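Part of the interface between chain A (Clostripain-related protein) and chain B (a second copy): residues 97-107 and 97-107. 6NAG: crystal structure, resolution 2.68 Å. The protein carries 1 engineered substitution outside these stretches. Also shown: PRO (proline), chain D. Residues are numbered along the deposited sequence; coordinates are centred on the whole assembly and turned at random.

Chain A (97-107) VQRYSPTKRYS
Chain B 97-107: VQRYSPTKRYS

When two copies of a protein meet through the same segment, near-symmetry pairs Arg99 of each copy with Pro102 of the other, brings some residues against their own counterparts, and the two halves can still differ in detail, as the Arg99 side chains do. Here each stretch ends a helix at 97-100 (phi/psi near -70/-40), closed by Ser101(A) N to Val97(A) O and Ser101(B) N to Val97(B) O, both 2.8 Å. Ser101 leaves helical space at -134/78, followed by Pro102 (-75/107 in A, -72/113 in B), Thr103 (-134/169, -140/170) and Lys104 (-72/-49, -77/-46); 105-107 is strand in chain A, and the chain B stretch also ends in strand. The register is reciprocal and the segments run roughly antiparallel: CA atoms of Arg99(A) and Pro102(B) lie 4.7 Å apart, those of Pro102(A) and Arg99(B) 4.9 Å.

The prolines point toward the partner and meet at CG, 3.7 Å between Pro102(A) and Pro102(B), an apolar contact despite differing puckers, C-gamma endo in A and exo in B.

Arg99 buries the most surface. Both leave CA-CB sideways with chi1 and chi2 m, but chi3/chi4 are 177°/-108° in A and 106°/91° in B, and the guanidiniums are placed differently. Arg99(A) NE donates weakly to Thr103(B) O (3.1 Å), while its NH1 and NH2 both reach Gln98(B) OE1 at 3.3 Å, again weakly. Arg99(B) NH1 instead donates weakly to Gln98(A) OE1 at 2.6 Å (angle 121°). Both glutamines are m, t with chi3 near 65°; their OE1 atoms, both acceptors, sit 3.5 Å apart without bonding.

The like-charged Arg99(A) NH2 and Arg99(B) NH1 approach to 4.0 Å. Water 1 links the copies, donating to Gln98(A) O (2.8 Å) and accepting from Arg99(B) NE (2.9 Å). Tyr106 (chi1 m, chi2 89°) anchors each loop: Tyr106(A) OH donates to Ser101(A) O at 2.6 Å, Tyr106(B) OH to Ser101(B) O at 2.7 Å.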

# COMPACT_ATOMS: atom_id res chain seq x y z
N VAL A 97 -11.12 -1.62 -8.66
CA VAL A 97 -11.39 -3.05 -8.74
C VAL A 97 -11.80 -3.60 -7.38
O VAL A 97 -12.73 -4.40 -7.28
CB VAL A 97 -10.16 -3.83 -9.26
CG1 VAL A 97 -10.41 -5.33 -9.24
CG2 VAL A 97 -9.79 -3.37 -10.67
N GLN A 98 -11.11 -3.15 -6.34
CA GLN A 98 -11.39 -3.59 -4.98
C GLN A 98 -12.77 -3.14 -4.50
O GLN A 98 -13.46 -3.87 -3.80
CB GLN A 98 -10.32 -3.07 -4.02
CG GLN A 98 -8.94 -3.66 -4.26
CD GLN A 98 -7.88 -3.01 -3.39
OE1 GLN A 98 -7.90 -3.14 -2.16
NE2 GLN A 98 -6.95 -2.30 -4.02
N ARG A 99 -13.16 -1.92 -4.88
CA ARG A 99 -14.44 -1.37 -4.43
C ARG A 99 -15.61 -1.99 -5.18
O ARG A 99 -16.63 -2.32 -4.58
CB ARG A 99 -14.45 0.15 -4.60
CG ARG A 99 -13.30 0.88 -3.92
CD ARG A 99 -13.19 0.50 -2.45
NE ARG A 99 -12.03 1.14 -1.82
CZ ARG A 99 -10.92 0.50 -1.47
NH1 ARG A 99 -9.92 1.16 -0.90
NH2 ARG A 99 -10.82 -0.81 -1.67
N TYR A 100 -15.47 -2.14 -6.49
CA TYR A 100 -16.53 -2.72 -7.30
C TYR A 100 -16.57 -4.24 -7.16
O TYR A 100 -17.62 -4.86 -7.32
CB TYR A 100 -16.36 -2.34 -8.78
CG TYR A 100 -16.78 -0.92 -9.09
CD1 TYR A 100 -18.12 -0.57 -9.13
CD2 TYR A 100 -15.83 0.06 -9.35
CE1 TYR A 100 -18.51 0.73 -9.41
CE2 TYR A 100 -16.21 1.36 -9.63
CZ TYR A 100 -17.55 1.69 -9.66
OH TYR A 100 -17.93 2.98 -9.95
N SER A 101 -15.43 -4.84 -6.84
CA SER A 101 -15.36 -6.28 -6.64
C SER A 101 -14.57 -6.63 -5.38
O SER A 101 -13.41 -7.03 -5.47
CB SER A 101 -14.73 -6.95 -7.86
OG SER A 101 -14.69 -8.36 -7.71
N PRO A 102 -15.20 -6.49 -4.21
CA PRO A 102 -14.56 -6.84 -2.94
C PRO A 102 -14.48 -8.35 -2.72
O PRO A 102 -15.49 -8.99 -2.44
CB PRO A 102 -15.46 -6.17 -1.90
CG PRO A 102 -16.80 -6.12 -2.54
CD PRO A 102 -16.55 -5.92 -4.01
N THR A 103 -13.28 -8.91 -2.86
CA THR A 103 -13.08 -10.34 -2.67
C THR A 103 -11.85 -10.61 -1.80
O THR A 103 -11.06 -9.72 -1.53
CB THR A 103 -12.91 -11.07 -4.01
OG1 THR A 103 -11.89 -10.43 -4.79
CG2 THR A 103 -14.22 -11.06 -4.79
N LYS A 104 -11.71 -11.86 -1.38
CA LYS A 104 -10.58 -12.26 -0.54
C LYS A 104 -9.28 -12.28 -1.34
O LYS A 104 -8.27 -11.73 -0.91
CB LYS A 104 -10.83 -13.63 0.09
N ARG A 105 -9.32 -12.92 -2.50
CA ARG A 105 -8.14 -13.05 -3.35
C ARG A 105 -8.24 -12.17 -4.59
O ARG A 105 -9.33 -11.86 -5.06
CB ARG A 105 -7.92 -14.51 -3.75
CG ARG A 105 -7.62 -15.44 -2.59
CD ARG A 105 -7.46 -16.88 -3.05
NE ARG A 105 -8.74 -17.49 -3.42
CZ ARG A 105 -8.96 -18.14 -4.55
NH1 ARG A 105 -7.98 -18.29 -5.44
NH2 ARG A 105 -10.15 -18.66 -4.80
N TYR A 106 -7.08 -11.78 -5.12
CA TYR A 106 -7.02 -11.00 -6.35
C TYR A 106 -5.94 -11.52 -7.28
O TYR A 106 -4.84 -11.87 -6.84
CB TYR A 106 -6.77 -9.52 -6.04
CG TYR A 106 -7.98 -8.80 -5.49
CD1 TYR A 106 -8.24 -8.77 -4.12
CD2 TYR A 106 -8.87 -8.15 -6.33
CE1 TYR A 106 -9.34 -8.12 -3.62
CE2 TYR A 106 -9.98 -7.49 -5.84
CZ TYR A 106 -10.21 -7.48 -4.48
OH TYR A 106 -11.31 -6.82 -3.98
N SER A 107 -6.26 -11.59 -8.57
CA SER A 107 -5.29 -12.01 -9.57
C SER A 107 -5.28 -11.01 -10.72
O SER A 107 -6.23 -10.25 -10.89
CB SER A 107 -5.61 -13.41 -10.09
OG SER A 107 -5.41 -14.37 -9.07
N VAL B 97 -12.39 -4.14 6.58
CA VAL B 97 -13.25 -2.97 6.46
C VAL B 97 -13.50 -2.63 4.99
O VAL B 97 -14.62 -2.31 4.61
CB VAL B 97 -12.63 -1.75 7.18
CG1 VAL B 97 -13.51 -0.52 7.00
CG2 VAL B 97 -12.42 -2.05 8.65
N GLN B 98 -12.45 -2.73 4.18
CA GLN B 98 -12.55 -2.45 2.75
C GLN B 98 -13.46 -3.44 2.04
O GLN B 98 -14.22 -3.06 1.15
CB GLN B 98 -11.16 -2.47 2.11
CG GLN B 98 -10.23 -1.37 2.57
CD GLN B 98 -8.84 -1.50 1.98
OE1 GLN B 98 -8.67 -1.40 0.76
NE2 GLN B 98 -7.85 -1.72 2.83
N ARG B 99 -13.37 -4.71 2.42
CA ARG B 99 -14.15 -5.75 1.77
C ARG B 99 -15.62 -5.72 2.18
O ARG B 99 -16.50 -5.81 1.33
CB ARG B 99 -13.55 -7.13 2.07
CG ARG B 99 -12.11 -7.30 1.62
CD ARG B 99 -11.96 -7.15 0.12
NE ARG B 99 -11.35 -5.88 -0.25
CZ ARG B 99 -10.04 -5.70 -0.41
NH1 ARG B 99 -9.57 -4.50 -0.75
NH2 ARG B 99 -9.20 -6.71 -0.23
N TYR B 100 -15.87 -5.58 3.48
CA TYR B 100 -17.24 -5.55 3.98
C TYR B 100 -17.91 -4.21 3.70
O TYR B 100 -19.13 -4.13 3.59
CB TYR B 100 -17.27 -5.84 5.48
CG TYR B 100 -17.05 -7.30 5.83
CD1 TYR B 100 -18.02 -8.25 5.54
CD2 TYR B 100 -15.89 -7.72 6.46
CE1 TYR B 100 -17.84 -9.58 5.85
CE2 TYR B 100 -15.70 -9.05 6.78
CZ TYR B 100 -16.67 -9.97 6.47
OH TYR B 100 -16.48 -11.30 6.79
N SER B 101 -17.11 -3.15 3.59
CA SER B 101 -17.63 -1.82 3.33
C SER B 101 -16.85 -1.10 2.24
O SER B 101 -16.02 -0.23 2.54
CB SER B 101 -17.63 -0.99 4.62
OG SER B 101 -18.13 0.31 4.39
N PRO B 102 -17.10 -1.45 0.97
CA PRO B 102 -16.42 -0.82 -0.16
C PRO B 102 -16.92 0.60 -0.40
O PRO B 102 -18.07 0.78 -0.78
CB PRO B 102 -16.78 -1.72 -1.35
CG PRO B 102 -17.35 -2.97 -0.74
CD PRO B 102 -17.98 -2.54 0.54
N THR B 103 -16.06 1.60 -0.17
CA THR B 103 -16.43 2.99 -0.40
C THR B 103 -15.28 3.77 -1.03
O THR B 103 -14.16 3.28 -1.12
CB THR B 103 -16.85 3.70 0.90
OG1 THR B 103 -15.88 3.44 1.92
CG2 THR B 103 -18.21 3.20 1.37
N LYS B 104 -15.57 4.99 -1.47
CA LYS B 104 -14.55 5.85 -2.06
C LYS B 104 -13.65 6.45 -0.98
O LYS B 104 -12.43 6.46 -1.12
CB LYS B 104 -15.20 6.96 -2.88
CG LYS B 104 -16.01 6.46 -4.06
CD LYS B 104 -16.65 7.61 -4.83
CE LYS B 104 -17.38 7.12 -6.06
NZ LYS B 104 -18.35 6.03 -5.74
N ARG B 105 -14.27 6.95 0.08
CA ARG B 105 -13.53 7.57 1.17
C ARG B 105 -13.53 6.70 2.42
O ARG B 105 -14.48 5.95 2.67
CB ARG B 105 -14.11 8.95 1.50
CG ARG B 105 -13.98 9.96 0.38
CD ARG B 105 -14.57 11.30 0.79
NE ARG B 105 -16.02 11.23 0.97
CZ ARG B 105 -16.68 11.83 1.96
NH1 ARG B 105 -16.02 12.53 2.86
NH2 ARG B 105 -17.99 11.71 2.04
N TYR B 106 -12.46 6.80 3.21
CA TYR B 106 -12.37 6.10 4.47
C TYR B 106 -11.86 7.04 5.56
O TYR B 106 -10.97 7.85 5.33
CB TYR B 106 -11.45 4.88 4.35
CG TYR B 106 -12.05 3.73 3.58
CD1 TYR B 106 -11.90 3.64 2.20
CD2 TYR B 106 -12.77 2.74 4.22
CE1 TYR B 106 -12.45 2.60 1.49
CE2 TYR B 106 -13.33 1.69 3.52
CZ TYR B 106 -13.17 1.62 2.15
OH TYR B 106 -13.72 0.58 1.45
N SER B 107 -12.44 6.92 6.75
CA SER B 107 -11.99 7.69 7.90
C SER B 107 -11.82 6.77 9.10
O SER B 107 -12.40 5.69 9.14
CB SER B 107 -12.97 8.82 8.22
OG SER B 107 -12.96 9.80 7.19
N PRO D . -4.21 -8.86 -1.09
CA PRO D . -3.64 -9.98 -0.34
C PRO D . -4.52 -11.22 -0.42
O PRO D . -4.26 -12.22 0.25
CB PRO D . -3.57 -9.44 1.09
CG PRO D . -4.73 -8.51 1.17
CD PRO D . -4.85 -7.88 -0.20
OXT PRO D . -5.50 -11.25 -1.16
O HOH W 1 -12.70 -3.44 -1.15
O HOH W 2 -11.18 3.91 -2.25
O HOH W 3 -8.24 -8.96 0.59